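Local coordinates for uncharacterized protein (Kribbella flavida, PDB 4LMI) that is of unknown function but belongs to the SnoaL-like family of the NTF2 clan and may be a ketosteroid isomerase, at residues L32-Q43 and L104-P113. Numbering follows the deposited sequence.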
ATOM      1  N   LEU B  32     -15.787   2.159 -15.927  1.00 23.91           N
ATOM      2  CA  LEU B  32     -15.778   1.746 -14.526  1.00 25.17           C
ATOM      3  C   LEU B  32     -15.427   2.871 -13.546  1.00 23.97           C
ATOM      4  O   LEU B  32     -15.410   2.652 -12.335  1.00 24.80           O
ATOM      5  CB  LEU B  32     -14.901   0.506 -14.300  1.00 28.18           C
ATOM      6  CG  LEU B  32     -13.473   0.474 -14.817  1.00 28.58           C
ATOM      7  CD1 LEU B  32     -12.547   1.261 -13.894  1.00 31.16           C
ATOM      8  CD2 LEU B  32     -13.012  -0.972 -14.951  1.00 28.23           C
ATOM      9  N   LEU B  33     -15.163   4.068 -14.068  1.00 23.96           N
ATOM     10  CA  LEU B  33     -14.840   5.219 -13.224  1.00 22.94           C
ATOM     11  C   LEU B  33     -16.070   6.075 -12.991  1.00 21.46           C
ATOM     12  O   LEU B  33     -16.840   6.319 -13.921  1.00 24.40           O
ATOM     13  CB  LEU B  33     -13.769   6.085 -13.883  1.00 25.84           C
ATOM     14  CG  LEU B  33     -12.452   5.437 -14.305  1.00 25.70           C
ATOM     15  CD1 LEU B  33     -11.663   6.411 -15.167  1.00 29.06           C
ATOM     16  CD2 LEU B  33     -11.647   4.979 -13.094  1.00 29.02           C
ATOM     17  N   ALA B  34     -16.246   6.542 -11.755  1.00 21.58           N
ATOM     18  CA  ALA B  34     -17.282   7.530 -11.447  1.00 21.59           C
ATOM     19  C   ALA B  34     -17.015   8.817 -12.225  1.00 22.37           C
ATOM     20  O   ALA B  34     -15.857   9.185 -12.445  1.00 22.17           O
ATOM     21  CB  ALA B  34     -17.306   7.817  -9.953  1.00 24.30           C
ATOM     22  N   GLU B  35     -18.072   9.509 -12.644  1.00 22.30           N
ATOM     23  CA  GLU B  35     -17.878  10.771 -13.361  1.00 24.95           C
ATOM     24  C   GLU B  35     -17.016  11.737 -12.535  1.00 26.26           C
ATOM     25  O   GLU B  35     -16.227  12.497 -13.097  1.00 26.80           O
ATOM     26  CB  GLU B  35     -19.212  11.414 -13.772  1.00 30.71           C
ATOM     27  CG  GLU B  35     -19.042  12.508 -14.818  1.00 35.85           C
ATOM     28  CD  GLU B  35     -20.323  12.867 -15.548  1.00 48.27           C
ATOM     29  OE1 GLU B  35     -21.408  12.840 -14.927  1.00 51.18           O
ATOM     30  OE2 GLU B  35     -20.237  13.188 -16.754  1.00 60.23           O
ATOM     31  N   ASP B  36     -17.145  11.675 -11.209  1.00 23.83           N
ATOM     32  CA  ASP B  36     -16.382  12.557 -10.321  1.00 24.04           C
ATOM     33  C   ASP B  36     -15.236  11.847  -9.601  1.00 22.75           C
ATOM     34  O   ASP B  36     -14.882  12.213  -8.475  1.00 23.35           O
ATOM     35  CB  ASP B  36     -17.315  13.234  -9.308  1.00 28.47           C
ATOM     36  CG  ASP B  36     -17.954  12.248  -8.333  1.00 30.14           C
ATOM     37  OD1 ASP B  36     -17.794  11.017  -8.498  1.00 30.86           O
ATOM     38  OD2 ASP B  36     -18.624  12.716  -7.390  1.00 34.23           O
ATOM     39  N   VAL B  37     -14.662  10.832 -10.248  1.00 21.82           N
ATOM     40  CA  VAL B  37     -13.523  10.108  -9.683  1.00 20.70           C
ATOM     41  C   VAL B  37     -12.415  11.080  -9.266  1.00 20.90           C
ATOM     42  O   VAL B  37     -12.146  12.076  -9.951  1.00 23.07           O
ATOM     43  CB  VAL B  37     -12.985   9.002 -10.629  1.00 19.00           C
ATOM     44  CG1 VAL B  37     -12.477   9.592 -11.943  1.00 21.99           C
ATOM     45  CG2 VAL B  37     -11.896   8.177  -9.939  1.00 18.71           C
ATOM     46  N   ARG B  38     -11.812  10.795  -8.120  1.00 21.81           N
ATOM     47  CA  ARG B  38     -10.741  11.622  -7.583  1.00 20.99           C
ATOM     48  C   ARG B  38      -9.476  10.778  -7.433  1.00 23.57           C
ATOM     49  O   ARG B  38      -9.486   9.749  -6.752  1.00 23.15           O
ATOM     50  CB  ARG B  38     -11.161  12.231  -6.244  1.00 20.54           C
ATOM     51  CG  ARG B  38     -10.039  12.960  -5.519  1.00 21.95           C
ATOM     52  CD  ARG B  38     -10.576  13.783  -4.363  1.00 25.91           C
ATOM     53  NE  ARG B  38      -9.539  14.039  -3.376  1.00 28.08           N
ATOM     54  CZ  ARG B  38      -9.526  15.071  -2.538  1.00 27.55           C
ATOM     55  NH1 ARG B  38      -8.529  15.198  -1.674  1.00 27.87           N
ATOM     56  NH2 ARG B  38     -10.494  15.980  -2.565  1.00 27.14           N
ATOM     57  N   TYR B  39      -8.408  11.228  -8.091  1.00 22.41           N
ATOM     58  CA  TYR B  39      -7.107  10.564  -8.090  1.00 21.52           C
ATOM     59  C   TYR B  39      -6.100  11.389  -7.303  1.00 21.51           C
ATOM     60  O   TYR B  39      -6.010  12.602  -7.485  1.00 23.06           O
ATOM     61  CB  TYR B  39      -6.620  10.421  -9.535  1.00 22.73           C
ATOM     62  CG  TYR B  39      -5.225   9.860  -9.724  1.00 23.37           C
ATOM     63  CD1 TYR B  39      -4.968   8.503  -9.540  1.00 23.62           C
ATOM     64  CD2 TYR B  39      -4.173  10.676 -10.143  1.00 27.05           C
ATOM     65  CE1 TYR B  39      -3.706   7.977  -9.746  1.00 24.04           C
ATOM     66  CE2 TYR B  39      -2.900  10.158 -10.347  1.00 27.99           C
ATOM     67  CZ  TYR B  39      -2.675   8.809 -10.147  1.00 26.83           C
ATOM     68  OH  TYR B  39      -1.424   8.284 -10.349  1.00 28.67           O
ATOM     69  N   GLU B  40      -5.347  10.729  -6.431  1.00 21.17           N
ATOM     70  CA  GLU B  40      -4.268  11.384  -5.704  1.00 22.34           C
ATOM     71  C   GLU B  40      -2.974  10.616  -5.873  1.00 23.53           C
ATOM     72  O   GLU B  40      -2.977   9.377  -5.896  1.00 22.25           O
ATOM     73  CB  GLU B  40      -4.576  11.445  -4.211  1.00 24.42           C
ATOM     74  CG  GLU B  40      -5.716  12.355  -3.787  1.00 26.00           C
ATOM     75  CD  GLU B  40      -5.896  12.312  -2.280  1.00 27.60           C
ATOM     76  OE1 GLU B  40      -5.534  11.283  -1.679  1.00 34.07           O
ATOM     77  OE2 GLU B  40      -6.384  13.286  -1.690  1.00 30.92           O
ATOM     78  N   LEU B  41      -1.882  11.369  -5.993  1.00 22.32           N
ATOM     79  CA  LEU B  41      -0.527  10.861  -5.850  1.00 23.27           C
ATOM     80  C   LEU B  41       0.077  11.576  -4.649  1.00 22.84           C
ATOM     81  O   LEU B  41       0.668  12.650  -4.811  1.00 24.58           O
ATOM     82  CB  LEU B  41       0.295  11.189  -7.098  1.00 24.94           C
ATOM     83  CG  LEU B  41       0.265  10.268  -8.312  1.00 30.25           C
ATOM     84  CD1 LEU B  41       0.777  11.008  -9.544  1.00 33.10           C
ATOM     85  CD2 LEU B  41       1.095   9.016  -8.050  1.00 29.91           C
ATOM     86  N   PRO B  42      -0.091  11.014  -3.432  1.00 21.42           N
ATOM     87  CA  PRO B  42       0.355  11.730  -2.231  1.00 21.96           C
ATOM     88  C   PRO B  42       1.838  12.103  -2.205  1.00 24.26           C
ATOM     89  O   PRO B  42       2.189  13.167  -1.677  1.00 26.86           O
ATOM     90  CB  PRO B  42       0.018  10.755  -1.100  1.00 20.64           C
ATOM     91  CG  PRO B  42      -1.189  10.035  -1.614  1.00 20.73           C
ATOM     92  CD  PRO B  42      -0.922   9.844  -3.084  1.00 21.24           C
ATOM     93  N   GLN B  43       2.690  11.253  -2.783  1.00 23.30           N
ATOM     94  CA  GLN B  43       4.138  11.500  -2.814  1.00 25.13           C
ATOM     95  C   GLN B  43       4.495  12.813  -3.514  1.00 26.91           C
ATOM     96  O   GLN B  43       5.462  13.482  -3.141  1.00 29.50           O
ATOM     97  CB  GLN B  43       4.866  10.350  -3.510  1.00 25.75           C
ATOM     98  CG  GLN B  43       5.028   9.077  -2.696  1.00 23.36           C
ATOM     99  CD  GLN B  43       5.365   7.900  -3.588  1.00 26.82           C
ATOM    100  OE1 GLN B  43       4.475   7.299  -4.191  1.00 27.64           O
ATOM    101  NE2 GLN B  43       6.654   7.573  -3.695  1.00 26.46           N
ATOM    102  N   LEU B 104     -18.884   1.859  -9.086  1.00 25.08           N
ATOM    103  CA  LEU B 104     -17.889   2.601  -9.856  1.00 21.17           C
ATOM    104  C   LEU B 104     -16.736   3.024  -8.959  1.00 20.82           C
ATOM    105  O   LEU B 104     -16.923   3.248  -7.759  1.00 23.76           O
ATOM    106  CB  LEU B 104     -18.513   3.849 -10.506  1.00 20.30           C
ATOM    107  CG  LEU B 104     -19.660   3.643 -11.506  1.00 23.46           C
ATOM    108  CD1 LEU B 104     -20.300   4.972 -11.883  1.00 27.13           C
ATOM    109  CD2 LEU B 104     -19.182   2.897 -12.746  1.00 26.14           C
ATOM    110  N   VAL B 105     -15.550   3.145  -9.553  1.00 20.52           N
ATOM    111  CA  VAL B 105     -14.360   3.602  -8.838  1.00 20.01           C
ATOM    112  C   VAL B 105     -14.500   5.103  -8.565  1.00 20.60           C
ATOM    113  O   VAL B 105     -14.535   5.919  -9.496  1.00 21.98           O
ATOM    114  CB  VAL B 105     -13.077   3.282  -9.640  1.00 19.98           C
ATOM    115  CG1 VAL B 105     -11.844   3.929  -9.015  1.00 19.33           C
ATOM    116  CG2 VAL B 105     -12.887   1.776  -9.751  1.00 23.82           C
ATOM    117  N   SER B 106     -14.570   5.442  -7.281  0.50 20.26           N
ATOM    118  CA  SER B 106     -14.804   6.807  -6.829  0.50 19.91           C
ATOM    119  C   SER B 106     -13.513   7.526  -6.418  0.50 20.48           C
ATOM    120  O   SER B 106     -13.384   8.736  -6.601  0.50 21.54           O
ATOM    121  CB  SER B 106     -15.795   6.783  -5.665  0.50 19.08           C
ATOM    122  OG  SER B 106     -15.985   8.066  -5.114  0.50 16.58           O
ATOM    123  N   ARG B 107     -12.566   6.779  -5.853  1.00 21.38           N
ATOM    124  CA  ARG B 107     -11.284   7.336  -5.426  1.00 20.27           C
ATOM    125  C   ARG B 107     -10.164   6.392  -5.807  1.00 20.91           C
ATOM    126  O   ARG B 107     -10.320   5.167  -5.719  1.00 21.65           O
ATOM    127  CB  ARG B 107     -11.261   7.585  -3.915  1.00 23.21           C
ATOM    128  CG  ARG B 107     -12.297   8.595  -3.444  1.00 24.93           C
ATOM    129  CD  ARG B 107     -12.223   8.864  -1.954  1.00 27.89           C
ATOM    130  NE  ARG B 107     -13.337   9.717  -1.549  1.00 35.33           N
ATOM    131  CZ  ARG B 107     -13.279  11.045  -1.455  1.00 34.64           C
ATOM    132  NH1 ARG B 107     -12.150  11.692  -1.717  1.00 35.63           N
ATOM    133  NH2 ARG B 107     -14.354  11.726  -1.086  1.00 39.13           N
ATOM    134  N   VAL B 108      -9.048   6.965  -6.245  1.00 19.39           N
ATOM    135  CA  VAL B 108      -7.830   6.207  -6.530  1.00 20.88           C
ATOM    136  C   VAL B 108      -6.708   6.946  -5.822  1.00 20.64           C
ATOM    137  O   VAL B 108      -6.530   8.137  -6.040  1.00 22.26           O
ATOM    138  CB  VAL B 108      -7.526   6.148  -8.053  1.00 20.58           C
ATOM    139  CG1 VAL B 108      -6.206   5.435  -8.336  1.00 20.51           C
ATOM    140  CG2 VAL B 108      -8.659   5.477  -8.821  1.00 22.72           C
ATOM    141  N   THR B 109      -5.969   6.255  -4.959  1.00 21.22           N
ATOM    142  CA  THR B 109      -4.795   6.848  -4.325  1.00 20.71           C
ATOM    143  C   THR B 109      -3.605   5.950  -4.620  1.00 20.92           C
ATOM    144  O   THR B 109      -3.571   4.798  -4.180  1.00 20.92           O
ATOM    145  CB  THR B 109      -5.008   7.055  -2.808  1.00 21.63           C
ATOM    146  OG1 THR B 109      -6.153   7.892  -2.611  1.00 25.86           O
ATOM    147  CG2 THR B 109      -3.806   7.734  -2.165  1.00 20.76           C
ATOM    148  N   ASP B 110      -2.657   6.496  -5.387  1.00 22.26           N
ATOM    149  CA  ASP B 110      -1.490   5.777  -5.903  1.00 22.15           C
ATOM    150  C   ASP B 110      -0.272   6.063  -5.047  1.00 21.26           C
ATOM    151  O   ASP B 110       0.010   7.228  -4.743  1.00 22.57           O
ATOM    152  CB  ASP B 110      -1.149   6.280  -7.314  1.00 23.62           C
ATOM    153  CG  ASP B 110      -1.813   5.483  -8.436  1.00 23.94           C
ATOM    154  OD1 ASP B 110      -2.841   4.806  -8.222  1.00 22.64           O
ATOM    155  OD2 ASP B 110      -1.295   5.571  -9.576  1.00 25.76           O
ATOM    156  N   PHE B 111       0.450   5.003  -4.681  1.00 22.45           N
ATOM    157  CA  PHE B 111       1.796   5.103  -4.121  1.00 24.07           C
ATOM    158  C   PHE B 111       2.756   4.357  -5.034  1.00 24.40           C
ATOM    159  O   PHE B 111       2.442   3.257  -5.502  1.00 22.99           O
ATOM    160  CB  PHE B 111       1.856   4.482  -2.722  1.00 24.09           C
ATOM    161  CG  PHE B 111       1.054   5.223  -1.695  1.00 23.53           C
ATOM    162  CD1 PHE B 111       1.591   6.338  -1.048  1.00 24.74           C
ATOM    163  CD2 PHE B 111      -0.237   4.805  -1.365  1.00 22.18           C
ATOM    164  CE1 PHE B 111       0.855   7.027  -0.093  1.00 24.64           C
ATOM    165  CE2 PHE B 111      -0.978   5.491  -0.409  1.00 24.50           C
ATOM    166  CZ  PHE B 111      -0.429   6.605   0.225  1.00 24.47           C
ATOM    167  N   TRP B 112       3.921   4.953  -5.283  1.00 25.31           N
ATOM    168  CA  TRP B 112       4.945   4.326  -6.119  1.00 25.91           C
ATOM    169  C   TRP B 112       6.256   4.265  -5.392  1.00 26.30           C
ATOM    170  O   TRP B 112       7.151   5.066  -5.662  1.00 29.53           O
ATOM    171  CB  TRP B 112       5.057   5.053  -7.458  1.00 27.95           C
ATOM    172  CG  TRP B 112       3.767   4.935  -8.222  1.00 28.59           C
ATOM    173  CD1 TRP B 112       2.745   5.875  -8.327  1.00 30.16           C
ATOM    174  CD2 TRP B 112       3.286   3.760  -8.954  1.00 31.51           C
ATOM    175  NE1 TRP B 112       1.704   5.381  -9.077  1.00 29.96           N
ATOM    176  CE2 TRP B 112       1.963   4.118  -9.481  1.00 30.59           C
ATOM    177  CE3 TRP B 112       3.804   2.499  -9.230  1.00 33.58           C
ATOM    178  CZ2 TRP B 112       1.215   3.236 -10.251  1.00 32.22           C
ATOM    179  CZ3 TRP B 112       3.037   1.617  -9.999  1.00 35.37           C
ATOM    180  CH2 TRP B 112       1.774   1.979 -10.497  1.00 34.43           C
ATOM    181  N   PRO B 113       6.382   3.321  -4.435  1.00 25.64           N
ATOM    182  CA  PRO B 113       7.631   3.217  -3.687  1.00 25.15           C
ATOM    183  C   PRO B 113       8.768   2.812  -4.607  1.00 27.95           C
ATOM    184  O   PRO B 113       8.569   1.999  -5.517  1.00 31.99           O
ATOM    185  CB  PRO B 113       7.345   2.110  -2.663  1.00 26.78           C
ATOM    186  CG  PRO B 113       6.188   1.343  -3.220  1.00 29.64           C
ATOM    187  CD  PRO B 113       5.371   2.361  -3.950  1.00 26.85           C
TER
HETATM  188  O   HOH W   1     -14.931  10.991  -5.946  1.00 24.98           O
HETATM  189  O   HOH W   2     -18.128   8.869  -6.740  1.00 32.32           O
HETATM  190  O   HOH W   3      -8.192   9.731  -4.095  1.00 28.71           O
HETATM  191  O   HOH W   4       2.074   8.859  -4.283  1.00 33.59           O
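Leu104 lays its CB beside Ala34, and the next residue, Val105, pairs through both its backbone N and its O: the N donates to Leu32 O and the O accepts from Ala34 N. Just past the corner of 32-43, Ser106 O receives Arg38 N (3.0 Å) and a water shared with Asp36 O; opposite Glu99, Ser106 and Arg107 form a classic beta bulge. Arg107 NH1 lies over one face of the Arg38 guanidinium, whose own NH1 is turned to Glu40 OE2 (2.9 Å) in a salt bridge. Strands 37-41 and 104-111 run parallel, 12° apart, within the curved mixed sheet of the NTF2-like cone. With chi1 at 176°, Val108 swings CG1 away from its own N and against the edge of the Tyr39 ring at CD1 (3.5 Å). Two residues on, Asp110 OD2 is gripped from opposite faces of its carboxylate by Tyr39 OH (2.8 Å) and Trp112 NE1 (3.0 Å), which fixes the carboxylate's rotation. Leu41 CD2 abuts the indole edge at Trp112 CD1 (3.6 Å). Trp112 N meets an in-plane lone pair of Gln43 OE1 (2.6 Å), while Gln43 NE2 bonds Trp112 O and Glu114 O of the second subunit. Cut back to alanine, Gln43 would lose both amide groups, which is likely to leave the Trp112 backbone without its mates and that intersubunit link broken.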